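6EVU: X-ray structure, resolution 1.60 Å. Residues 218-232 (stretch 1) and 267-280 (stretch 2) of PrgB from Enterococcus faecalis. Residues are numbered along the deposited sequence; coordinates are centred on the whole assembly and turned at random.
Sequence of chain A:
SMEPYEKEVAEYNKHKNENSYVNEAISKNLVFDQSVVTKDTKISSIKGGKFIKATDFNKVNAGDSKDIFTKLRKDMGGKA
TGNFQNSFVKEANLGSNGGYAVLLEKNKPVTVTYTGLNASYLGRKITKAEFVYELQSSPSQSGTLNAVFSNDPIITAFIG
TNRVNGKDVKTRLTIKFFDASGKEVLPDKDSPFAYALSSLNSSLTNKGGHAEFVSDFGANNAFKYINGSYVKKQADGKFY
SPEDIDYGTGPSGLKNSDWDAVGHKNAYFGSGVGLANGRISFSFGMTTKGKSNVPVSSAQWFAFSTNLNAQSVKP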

# COMPACT_ATOMS: atom_id res chain seq x y z
N GLY A 218 -2.81 11.09 -7.26
CA GLY A 218 -2.11 12.26 -7.74
C GLY A 218 -2.59 12.68 -9.11
O GLY A 218 -3.52 12.12 -9.72
N ALA A 219 -1.94 13.73 -9.61
CA ALA A 219 -2.29 14.25 -10.94
C ALA A 219 -2.25 13.11 -11.94
O ALA A 219 -1.41 12.23 -11.81
CB ALA A 219 -1.31 15.35 -11.35
N ASN A 220 -3.19 13.09 -12.89
CA ASN A 220 -3.21 12.05 -13.93
C ASN A 220 -3.41 10.62 -13.40
O ASN A 220 -3.27 9.66 -14.18
CB ASN A 220 -1.92 12.07 -14.77
CG ASN A 220 -1.47 13.49 -15.10
OD1 ASN A 220 -2.22 14.27 -15.65
ND2 ASN A 220 -0.25 13.83 -14.71
N ASN A 221 -3.75 10.45 -12.11
CA ASN A 221 -4.09 9.13 -11.56
C ASN A 221 -5.56 9.06 -11.17
O ASN A 221 -6.16 10.06 -10.77
CB ASN A 221 -3.26 8.78 -10.30
CG ASN A 221 -1.78 8.47 -10.59
OD1 ASN A 221 -1.32 7.34 -10.37
ND2 ASN A 221 -1.03 9.47 -11.05
N ALA A 222 -6.15 7.88 -11.25
CA ALA A 222 -7.52 7.72 -10.76
C ALA A 222 -7.77 6.32 -10.23
O ALA A 222 -7.22 5.33 -10.75
CB ALA A 222 -8.55 8.06 -11.85
N PHE A 223 -8.62 6.23 -9.20
CA PHE A 223 -9.11 4.96 -8.69
C PHE A 223 -10.31 4.48 -9.52
O PHE A 223 -11.18 5.26 -9.91
CB PHE A 223 -9.50 5.10 -7.22
CG PHE A 223 -10.09 3.85 -6.61
CD1 PHE A 223 -11.44 3.50 -6.84
CD2 PHE A 223 -9.34 3.04 -5.79
CE1 PHE A 223 -11.98 2.36 -6.25
CE2 PHE A 223 -9.88 1.90 -5.21
CZ PHE A 223 -11.21 1.56 -5.45
N LYS A 224 -10.37 3.17 -9.76
CA LYS A 224 -11.48 2.57 -10.48
C LYS A 224 -12.02 1.37 -9.70
O LYS A 224 -11.25 0.54 -9.23
CB LYS A 224 -11.02 2.13 -11.88
CG LYS A 224 -10.79 3.28 -12.85
CD LYS A 224 -12.12 3.98 -13.18
CE LYS A 224 -12.06 4.78 -14.45
NZ LYS A 224 -13.42 5.27 -14.80
N TYR A 225 -13.35 1.29 -9.57
CA TYR A 225 -14.02 0.25 -8.79
C TYR A 225 -14.02 -1.08 -9.55
O TYR A 225 -14.18 -1.11 -10.77
CB TYR A 225 -15.48 0.67 -8.50
CG TYR A 225 -16.34 -0.38 -7.79
CD1 TYR A 225 -16.07 -0.77 -6.49
CD2 TYR A 225 -17.41 -1.00 -8.45
CE1 TYR A 225 -16.85 -1.72 -5.84
CE2 TYR A 225 -18.21 -1.97 -7.80
CZ TYR A 225 -17.91 -2.32 -6.49
OH TYR A 225 -18.65 -3.26 -5.83
N ILE A 226 -13.83 -2.18 -8.81
CA ILE A 226 -14.03 -3.52 -9.36
C ILE A 226 -15.38 -4.03 -8.90
O ILE A 226 -15.69 -3.97 -7.70
CB ILE A 226 -12.92 -4.49 -8.92
CG1 ILE A 226 -11.53 -4.00 -9.34
CG2 ILE A 226 -13.25 -5.90 -9.40
CD1 ILE A 226 -10.38 -4.78 -8.68
N ASN A 227 -16.18 -4.55 -9.84
CA ASN A 227 -17.52 -4.98 -9.47
C ASN A 227 -17.48 -6.10 -8.44
O ASN A 227 -16.73 -7.07 -8.59
CB ASN A 227 -18.31 -5.41 -10.69
CG ASN A 227 -19.79 -5.57 -10.39
OD1 ASN A 227 -20.32 -4.88 -9.51
ND2 ASN A 227 -20.46 -6.42 -11.09
N GLY A 228 -18.29 -5.95 -7.39
CA GLY A 228 -18.34 -6.89 -6.29
C GLY A 228 -17.32 -6.64 -5.21
O GLY A 228 -17.36 -7.31 -4.17
N SER A 229 -16.42 -5.68 -5.41
CA SER A 229 -15.44 -5.35 -4.38
C SER A 229 -16.12 -4.56 -3.27
O SER A 229 -17.11 -3.85 -3.50
CB SER A 229 -14.28 -4.54 -4.96
OG SER A 229 -13.50 -3.98 -3.90
N TYR A 230 -15.61 -4.72 -2.06
CA TYR A 230 -16.17 -3.98 -0.93
C TYR A 230 -15.51 -2.64 -0.76
O TYR A 230 -15.99 -1.84 0.05
CB TYR A 230 -16.03 -4.79 0.36
CG TYR A 230 -17.01 -5.93 0.41
CD1 TYR A 230 -16.80 -7.06 -0.36
CD2 TYR A 230 -18.16 -5.88 1.21
CE1 TYR A 230 -17.73 -8.12 -0.36
CE2 TYR A 230 -19.07 -6.93 1.22
CZ TYR A 230 -18.83 -8.05 0.45
OH TYR A 230 -19.71 -9.11 0.44
N VAL A 231 -14.46 -2.39 -1.54
CA VAL A 231 -13.65 -1.17 -1.48
C VAL A 231 -14.24 -0.16 -2.45
O VAL A 231 -14.28 -0.41 -3.66
CB VAL A 231 -12.20 -1.48 -1.87
CG1 VAL A 231 -11.37 -0.17 -1.96
CG2 VAL A 231 -11.56 -2.43 -0.89
N LYS A 232 -14.71 0.96 -1.92
CA LYS A 232 -15.40 1.97 -2.72
C LYS A 232 -15.25 3.31 -2.02
O LYS A 232 -14.92 3.37 -0.83
CB LYS A 232 -16.91 1.66 -2.97
CG LYS A 232 -17.69 1.10 -1.78
CD LYS A 232 -19.10 0.58 -2.17
CE LYS A 232 -19.07 -0.69 -3.07
NZ LYS A 232 -20.33 -1.53 -3.06
N ALA A 267 -10.25 -12.49 -3.83
CA ALA A 267 -9.33 -11.43 -3.43
C ALA A 267 -9.79 -10.09 -3.95
O ALA A 267 -9.42 -9.05 -3.39
CB ALA A 267 -7.92 -11.75 -3.93
N TYR A 268 -10.57 -10.09 -5.02
CA TYR A 268 -11.18 -8.86 -5.50
C TYR A 268 -12.07 -8.21 -4.45
O TYR A 268 -12.36 -7.02 -4.58
CB TYR A 268 -11.99 -9.14 -6.78
CG TYR A 268 -13.33 -9.87 -6.64
CD1 TYR A 268 -13.41 -11.25 -6.49
CD2 TYR A 268 -14.53 -9.16 -6.69
CE1 TYR A 268 -14.66 -11.90 -6.40
CE2 TYR A 268 -15.74 -9.77 -6.59
CZ TYR A 268 -15.82 -11.15 -6.44
OH TYR A 268 -17.07 -11.74 -6.34
N PHE A 269 -12.53 -8.97 -3.45
CA PHE A 269 -13.37 -8.39 -2.40
C PHE A 269 -12.71 -7.16 -1.80
O PHE A 269 -13.38 -6.21 -1.39
CB PHE A 269 -13.65 -9.39 -1.27
CG PHE A 269 -14.67 -10.46 -1.62
CD1 PHE A 269 -15.25 -10.52 -2.88
CD2 PHE A 269 -15.04 -11.40 -0.67
CE1 PHE A 269 -16.21 -11.52 -3.19
CE2 PHE A 269 -15.98 -12.39 -0.97
CZ PHE A 269 -16.56 -12.45 -2.23
N GLY A 270 -11.38 -7.16 -1.75
CA GLY A 270 -10.69 -6.01 -1.18
C GLY A 270 -9.78 -5.27 -2.13
O GLY A 270 -8.75 -4.75 -1.69
N SER A 271 -10.17 -5.12 -3.40
CA SER A 271 -9.30 -4.51 -4.39
C SER A 271 -9.98 -3.40 -5.17
O SER A 271 -11.22 -3.25 -5.20
CB SER A 271 -8.76 -5.55 -5.37
OG SER A 271 -8.20 -6.63 -4.66
N GLY A 272 -9.12 -2.61 -5.81
CA GLY A 272 -9.51 -1.66 -6.83
C GLY A 272 -8.41 -1.65 -7.87
O GLY A 272 -7.43 -2.38 -7.76
N VAL A 273 -8.56 -0.76 -8.85
CA VAL A 273 -7.56 -0.58 -9.88
C VAL A 273 -7.14 0.89 -9.91
O VAL A 273 -8.00 1.78 -9.84
CB VAL A 273 -8.09 -1.02 -11.25
CG1 VAL A 273 -7.03 -0.80 -12.30
CG2 VAL A 273 -8.52 -2.49 -11.15
N GLY A 274 -5.83 1.13 -9.95
CA GLY A 274 -5.28 2.44 -10.21
C GLY A 274 -4.92 2.60 -11.68
O GLY A 274 -4.35 1.68 -12.30
N LEU A 275 -5.32 3.73 -12.26
CA LEU A 275 -5.05 4.06 -13.66
C LEU A 275 -4.28 5.37 -13.70
O LEU A 275 -4.65 6.33 -13.00
CB LEU A 275 -6.35 4.17 -14.50
CG LEU A 275 -6.87 2.77 -14.85
CD1 LEU A 275 -8.35 2.73 -15.26
CD2 LEU A 275 -5.99 2.13 -15.89
N ALA A 276 -3.19 5.41 -14.45
CA ALA A 276 -2.35 6.61 -14.51
C ALA A 276 -2.04 6.97 -15.96
O ALA A 276 -1.37 6.20 -16.66
CB ALA A 276 -1.05 6.44 -13.71
N ASN A 277 -2.50 8.15 -16.41
CA ASN A 277 -2.04 8.70 -17.68
C ASN A 277 -0.79 9.55 -17.50
O ASN A 277 -0.62 10.59 -18.13
CB ASN A 277 -3.16 9.52 -18.35
CG ASN A 277 -4.42 8.70 -18.62
OD1 ASN A 277 -4.44 7.87 -19.53
ND2 ASN A 277 -5.47 8.94 -17.84
N GLY A 278 0.08 9.16 -16.57
CA GLY A 278 1.24 9.94 -16.20
C GLY A 278 1.98 9.15 -15.13
O GLY A 278 1.71 7.97 -14.94
N ARG A 279 2.92 9.81 -14.43
CA ARG A 279 3.63 9.20 -13.31
C ARG A 279 2.65 8.70 -12.24
O ARG A 279 1.72 9.42 -11.84
CB ARG A 279 4.60 10.24 -12.71
CG ARG A 279 5.61 9.62 -11.68
CD ARG A 279 6.62 10.68 -11.20
NE ARG A 279 7.48 11.18 -12.28
CZ ARG A 279 7.75 12.44 -12.53
NH1 ARG A 279 7.20 13.43 -11.81
NH2 ARG A 279 8.57 12.73 -13.53
N ILE A 280 2.87 7.47 -11.79
CA ILE A 280 2.07 6.88 -10.71
C ILE A 280 2.29 7.61 -9.41
O ILE A 280 3.43 7.77 -8.95
CB ILE A 280 2.43 5.40 -10.53
CG1 ILE A 280 1.96 4.62 -11.77
CG2 ILE A 280 1.82 4.84 -9.23
CD1 ILE A 280 2.36 3.13 -11.69
O HOH W 1 1.36 12.02 -12.80

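The two stretches of PrgB pair as antiparallel strands, Asn-221 to Lys-224 against Val-273 to Ala-276. Ala-222 and Leu-275 exchange two backbone hydrogen bonds, Ala-222 N to Leu-275 O (2.8 Å) and Leu-275 N to Ala-222 O (2.9 Å); Lys-224 and Val-273 repeat the pattern, Lys-224 N to Val-273 O (2.7 Å) and Val-273 N to Lys-224 O (3.0 Å). Asn-277 N extends the ladder to Asn-220 O (2.8 Å). Beside it, the Asn-221 amide uses both its hydrogens: ND2 donates to Arg-279 O and to Ala-219 O, each at 2.9 Å, tying the type II turn at 218-221 to the other stretch. Water 1 reinforces this end by donating to Ala-219 O (2.9 Å) and Arg-279 O (2.8 Å).

Beyond the strands, Ser-229 OG donates to Ser-271 O (2.7 Å) and accepts from Val-231 N (3.0 Å), while Tyr-230 N binds Phe-269 O (2.8 Å). The Tyr-230 ring turns its edge to the face of Phe-269, centroids 5.5 Å apart. Ile-226 points toward the other stretch and packs there, its CG1 3.8 Å from Val-273 CG2 and its CD1 3.7 Å from Gly-272 CA. Glycine matters here: a CB on Gly-272 would strike Phe-223 CE2, and one on Gly-228 would strike Tyr-268 CE2. On the Ala-222 side of the sheet, the aliphatic part of Lys-224 packs on Leu-275 (CG to CD1, 3.5 Å).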